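Local coordinates for protein A-type ATP synthase subunit F (Archaeoglobus fulgidus, PDB 2I4R) that serves as a subunit of the archaeal A-type ATP synthase, which probably makes ATP from ADP using a proton gradient across the membrane, at residues D31-T36 with V42-D47. Numbering follows the deposited sequence.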
# COMPACT_ATOMS: atom_id res chain seq x y z
N ASP B 31 14.91 -7.03 2.23
CA ASP B 31 15.19 -6.03 1.21
C ASP B 31 14.68 -4.67 1.67
O ASP B 31 13.96 -3.98 0.96
CB ASP B 31 14.52 -6.45 -0.11
CG ASP B 31 15.20 -5.86 -1.32
OD1 ASP B 31 14.97 -6.38 -2.44
OD2 ASP B 31 15.95 -4.87 -1.16
N ILE B 32 15.08 -4.29 2.88
CA ILE B 32 14.63 -3.03 3.46
C ILE B 32 15.64 -1.87 3.44
O ILE B 32 16.85 -2.08 3.55
CB ILE B 32 14.08 -3.30 4.91
CG1 ILE B 32 14.13 -2.02 5.76
CG2 ILE B 32 14.82 -4.45 5.54
CD1 ILE B 32 15.47 -1.70 6.36
N TYR B 33 15.11 -0.65 3.29
CA TYR B 33 15.90 0.58 3.28
C TYR B 33 15.58 1.40 4.53
O TYR B 33 14.50 1.99 4.59
CB TYR B 33 15.55 1.44 2.07
CG TYR B 33 16.08 0.98 0.73
CD1 TYR B 33 17.27 1.49 0.21
CD2 TYR B 33 15.37 0.04 -0.04
CE1 TYR B 33 17.75 1.08 -1.05
CE2 TYR B 33 15.84 -0.37 -1.30
CZ TYR B 33 17.03 0.15 -1.79
OH TYR B 33 17.51 -0.31 -2.99
N GLU B 34 16.48 1.45 5.51
CA GLU B 34 16.25 2.24 6.73
C GLU B 34 16.32 3.72 6.37
O GLU B 34 17.27 4.17 5.73
CB GLU B 34 17.32 1.95 7.78
CG GLU B 34 17.36 0.50 8.26
CD GLU B 34 16.28 0.19 9.27
OE1 GLU B 34 15.11 0.53 9.02
OE2 GLU B 34 16.62 -0.39 10.33
N VAL B 35 15.32 4.48 6.80
CA VAL B 35 15.28 5.89 6.44
C VAL B 35 14.71 6.84 7.49
O VAL B 35 13.79 6.50 8.23
CB VAL B 35 14.51 6.06 5.12
CG1 VAL B 35 13.74 7.36 5.11
CG2 VAL B 35 15.48 5.99 3.95
N THR B 36 15.25 8.05 7.52
CA THR B 36 14.83 9.07 8.46
C THR B 36 14.92 10.45 7.80
O THR B 36 13.91 11.11 7.53
CB THR B 36 15.72 9.04 9.69
OG1 THR B 36 17.07 8.80 9.28
CG2 THR B 36 15.27 7.95 10.65
N VAL B 42 14.47 10.32 -0.18
CA VAL B 42 14.58 10.56 -1.61
C VAL B 42 15.66 9.74 -2.31
O VAL B 42 15.46 9.29 -3.43
CB VAL B 42 14.83 12.06 -1.88
CG1 VAL B 42 14.85 12.33 -3.37
CG2 VAL B 42 13.75 12.89 -1.20
N LYS B 43 16.80 9.55 -1.66
CA LYS B 43 17.86 8.78 -2.28
C LYS B 43 17.42 7.33 -2.37
O LYS B 43 17.56 6.70 -3.41
CB LYS B 43 19.17 8.87 -1.49
CG LYS B 43 20.34 8.21 -2.23
CD LYS B 43 21.56 7.90 -1.34
CE LYS B 43 22.61 7.11 -2.14
NZ LYS B 43 23.72 6.58 -1.31
N ALA B 44 16.88 6.82 -1.27
CA ALA B 44 16.41 5.43 -1.20
C ALA B 44 15.46 5.16 -2.34
O ALA B 44 15.55 4.12 -3.01
CB ALA B 44 15.70 5.18 0.12
N VAL B 45 14.54 6.08 -2.57
CA VAL B 45 13.60 5.90 -3.66
C VAL B 45 14.31 5.98 -5.00
O VAL B 45 13.94 5.30 -5.95
CB VAL B 45 12.50 6.95 -3.59
CG1 VAL B 45 11.49 6.71 -4.69
CG2 VAL B 45 11.85 6.91 -2.23
N GLU B 46 15.33 6.82 -5.08
CA GLU B 46 16.07 6.94 -6.33
C GLU B 46 16.78 5.61 -6.52
O GLU B 46 16.76 5.03 -7.61
CB GLU B 46 17.11 8.06 -6.25
CG GLU B 46 16.54 9.46 -6.52
CD GLU B 46 17.58 10.57 -6.33
OE1 GLU B 46 17.31 11.72 -6.74
OE2 GLU B 46 18.67 10.28 -5.77
N ASP B 47 17.38 5.13 -5.44
CA ASP B 47 18.12 3.88 -5.46
C ASP B 47 17.25 2.70 -5.82
O ASP B 47 17.64 1.86 -6.63
CB ASP B 47 18.79 3.64 -4.11
CG ASP B 47 19.77 4.75 -3.74
OD1 ASP B 47 20.62 5.12 -4.59
OD2 ASP B 47 19.68 5.24 -2.59
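Between 31-36 and 42-47 the backbones come nearest at Tyr33 and Ala44, whose CA atoms are 6.6 Å apart. Only 171 Å² is buried between the two segments, summed over both sides, and the contact is chiefly apolar packing, with no hydrogen bond from one segment to the other. Ala44 CB sits between Tyr33 and Val35 and touches both: the short side chain points at the strand, reaching Val35 CG2 at 3.9 Å and Tyr33 CD1 at 4.0 Å. Being two positions apart on an extended chain, Tyr33 and Val35 both direct their CB toward the helix, whereas Glu34 between them turns its CB away.

Tyr33 supplies most of the strand segment's share. With CG anti to the carbonyl carbon (chi1 -75°), its ring extends along the helix, so that CE1 comes within 4.1 Å of Asp47 CB, one turn beyond Ala44. Asp47 meets the ring obliquely through its methylene, although the carboxylate and ring planes are only 10° apart. Over one face of the ring stands the carbonyl of Ala44, its O 4.2 Å above the plane and offset toward the rim. The phenol end is held by a hydrogen bond between Tyr33 OH and Arg51 NH1, and the same NH1 forms a salt bridge with Asp31.

Backbone bonds from Tyr33 and Val35 to Gly16 place 32-34 beside strand 11-16, at one border of this chain's parallel sheet. Strand 32-34, the short connection and helix 38-50 thus form the beta-alpha part of a crossover that continues into strand 54-60. Val15 of strand 11-16 touches both Tyr33 and Ala44, while helix 18-26 packs against Ile32 and Glu34 on the opposite side of the sheet.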